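Local coordinates for protein transcription factor IWS1 (Saccharomyces cerevisiae, PDB 3NFQ) that takes part in regulating RNA polymerase II transcription, here as its conserved central domain, and may act at both recruitment and post-recruitment steps involving the TATA-binding protein, at residues K144-A147 with E148-P152. Sequence-based numbering, arbitrary orientation.
Sequences KLIA and EWTRP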
ATOM      1  N   LYS A 144      -6.654 -14.486  -3.391  1.00 18.25           N
ATOM      2  CA  LYS A 144      -6.263 -14.746  -4.787  1.00 18.81           C
ATOM      3  C   LYS A 144      -4.879 -14.218  -5.087  1.00 19.22           C
ATOM      4  O   LYS A 144      -4.075 -14.879  -5.751  1.00 17.43           O
ATOM      5  CB  LYS A 144      -7.245 -14.076  -5.756  1.00 19.28           C
ATOM      6  CG  LYS A 144      -6.788 -14.209  -7.212  1.00 22.75           C
ATOM      7  CD  LYS A 144      -7.466 -13.110  -8.043  1.00 27.97           C
ATOM      8  CE  LYS A 144      -6.610 -12.625  -9.217  1.00 29.96           C
ATOM      9  NZ  LYS A 144      -7.653 -11.975 -10.161  1.00 34.69           N
ATOM     10  N   LEU A 145      -4.586 -13.007  -4.608  1.00 18.54           N
ATOM     11  CA  LEU A 145      -3.302 -12.391  -4.952  1.00 20.04           C
ATOM     12  C   LEU A 145      -2.158 -13.116  -4.258  1.00 19.77           C
ATOM     13  O   LEU A 145      -1.118 -13.339  -4.864  1.00 21.13           O
ATOM     14  CB  LEU A 145      -3.274 -10.941  -4.531  1.00 18.73           C
ATOM     15  CG  LEU A 145      -4.145 -10.090  -5.470  1.00 19.11           C
ATOM     16  CD1 LEU A 145      -4.163  -8.664  -4.892  1.00 21.40           C
ATOM     17  CD2 LEU A 145      -3.566 -10.090  -6.848  1.00 23.16           C
ATOM     18  N   ILE A 146      -2.312 -13.427  -3.003  1.00 21.71           N
ATOM     19  CA  ILE A 146      -1.200 -14.124  -2.337  1.00 23.58           C
ATOM     20  C   ILE A 146      -0.857 -15.494  -2.974  1.00 24.88           C
ATOM     21  O   ILE A 146       0.324 -15.879  -3.073  1.00 25.59           O
ATOM     22  CB  ILE A 146      -1.403 -14.207  -0.780  1.00 25.24           C
ATOM     23  CG1 ILE A 146      -0.081 -14.511  -0.066  1.00 28.82           C
ATOM     24  CG2 ILE A 146      -2.439 -15.154  -0.368  1.00 26.13           C
ATOM     25  CD1 ILE A 146       0.752 -13.218   0.081  1.00 23.12           C
ATOM     26  N   ALA A 147      -1.889 -16.248  -3.334  1.00 24.08           N
ATOM     27  CA  ALA A 147      -1.719 -17.529  -4.049  1.00 23.18           C
ATOM     28  C   ALA A 147      -1.006 -17.315  -5.355  1.00 23.61           C
ATOM     29  O   ALA A 147      -0.083 -18.050  -5.715  1.00 25.69           O
ATOM     30  CB  ALA A 147      -3.099 -18.193  -4.269  1.00 21.06           C
ATOM     31  N   GLU A 148      -1.417 -16.297  -6.083  1.00 22.61           N
ATOM     32  CA  GLU A 148      -0.847 -16.021  -7.359  1.00 24.72           C
ATOM     33  C   GLU A 148       0.614 -15.576  -7.245  1.00 24.58           C
ATOM     34  O   GLU A 148       1.486 -16.041  -8.000  1.00 23.87           O
ATOM     35  CB  GLU A 148      -1.694 -14.942  -8.026  1.00 25.24           C
ATOM     36  CG  GLU A 148      -1.241 -14.537  -9.359  1.00 29.77           C
ATOM     37  CD  GLU A 148      -2.151 -13.491  -9.976  1.00 34.90           C
ATOM     38  OE1 GLU A 148      -3.383 -13.674  -9.973  1.00 37.90           O
ATOM     39  OE2 GLU A 148      -1.635 -12.486 -10.496  1.00 37.84           O
ATOM     40  N   TRP A 149       0.877 -14.638  -6.331  1.00 23.32           N
ATOM     41  CA  TRP A 149       2.188 -14.027  -6.260  1.00 22.83           C
ATOM     42  C   TRP A 149       3.184 -15.079  -5.791  1.00 23.45           C
ATOM     43  O   TRP A 149       4.344 -15.018  -6.166  1.00 25.34           O
ATOM     44  CB  TRP A 149       2.182 -12.863  -5.279  1.00 21.30           C
ATOM     45  CG  TRP A 149       1.404 -11.683  -5.794  1.00 20.64           C
ATOM     46  CD1 TRP A 149       1.134 -11.388  -7.082  1.00 21.59           C
ATOM     47  CD2 TRP A 149       0.858 -10.619  -5.006  1.00 20.23           C
ATOM     48  NE1 TRP A 149       0.382 -10.226  -7.161  1.00 20.93           N
ATOM     49  CE2 TRP A 149       0.214  -9.732  -5.889  1.00 19.66           C
ATOM     50  CE3 TRP A 149       0.789 -10.373  -3.644  1.00 19.23           C
ATOM     51  CZ2 TRP A 149      -0.430  -8.545  -5.442  1.00 21.04           C
ATOM     52  CZ3 TRP A 149       0.159  -9.191  -3.186  1.00 20.22           C
ATOM     53  CH2 TRP A 149      -0.469  -8.314  -4.093  1.00 21.28           C
ATOM     54  N   THR A 150       2.724 -16.028  -4.992  1.00 24.04           N
ATOM     55  CA  THR A 150       3.641 -17.076  -4.466  1.00 25.08           C
ATOM     56  C   THR A 150       3.569 -18.403  -5.280  1.00 27.65           C
ATOM     57  O   THR A 150       4.013 -19.462  -4.802  1.00 27.20           O
ATOM     58  CB  THR A 150       3.325 -17.391  -3.025  1.00 25.39           C
ATOM     59  OG1 THR A 150       2.015 -17.956  -2.941  1.00 24.53           O
ATOM     60  CG2 THR A 150       3.398 -16.092  -2.140  1.00 23.78           C
ATOM     61  N   ARG A 151       2.997 -18.342  -6.485  1.00 29.02           N
ATOM     62  CA  ARG A 151       2.755 -19.566  -7.283  1.00 31.76           C
ATOM     63  C   ARG A 151       4.065 -20.223  -7.736  1.00 34.88           C
ATOM     64  O   ARG A 151       5.014 -19.520  -8.061  1.00 34.33           O
ATOM     65  CB  ARG A 151       1.879 -19.248  -8.504  1.00 30.46           C
ATOM     66  CG  ARG A 151       2.592 -18.445  -9.594  1.00 29.31           C
ATOM     67  CD  ARG A 151       1.586 -17.960 -10.556  1.00 24.87           C
ATOM     68  NE  ARG A 151       2.107 -17.252 -11.725  1.00 26.56           N
ATOM     69  CZ  ARG A 151       2.418 -15.946 -11.746  1.00 27.82           C
ATOM     70  NH1 ARG A 151       2.337 -15.217 -10.638  1.00 26.06           N
ATOM     71  NH2 ARG A 151       2.807 -15.362 -12.868  1.00 26.65           N
ATOM     72  N   PRO A 152       4.130 -21.574  -7.698  1.00 38.82           N
ATOM     73  CA  PRO A 152       5.275 -22.372  -8.202  1.00 41.79           C
ATOM     74  C   PRO A 152       5.926 -21.899  -9.496  1.00 45.80           C
ATOM     75  O   PRO A 152       7.133 -21.999  -9.620  1.00 47.21           O
ATOM     76  CB  PRO A 152       4.681 -23.750  -8.381  1.00 41.28           C
ATOM     77  CG  PRO A 152       3.675 -23.844  -7.260  1.00 40.34           C
ATOM     78  CD  PRO A 152       3.109 -22.436  -7.072  1.00 38.45           C
TER
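L145 lies over the indole of W149 one turn further along, in the last turn of helix 136-149, part of the TFIIS N-terminal-like helical bundle of this central domain. L145 CB stands above the six-membered ring, 3.8 Å from its centroid and 9° off the normal, a CH-pi contact, while CD1 and CD2 both reach CZ2. With CG of W149 anti to its carbonyl carbon (chi1 -71°), the indole runs back beneath the preceding turn, where L145 O also sits over one face. Large apolar groups suit this buried side: L145 rests on F103, and W149 on L106, L116 and V125.

Backbone hydrogen bonds continue the helix through E148 N to K144 O (3.0 Å) and W149 N to L145 O (2.8 Å). T150, the first residue to leave helical angles, still donates a hydrogen bond through N to I146 O (3.1 Å). T150 OG1 donates to I146 O as well, at 2.7 Å, since it sits directly on CB and chi1 of 64° turns it back to the preceding turn.

On the outer side, flexible charged chains are at home. K144 and E148 run side by side, their opposite charges 4.6 Å apart (NZ to OE1), too far for a salt bridge. The extended chain of R151 sets its guanidinium beside the E148 carbonyl: R151 N and NH1 both donate hydrogen bonds to E148 O from opposite faces of the carbonyl plane, NH1 at 2.9 Å with the oxygen in the guanidinium plane.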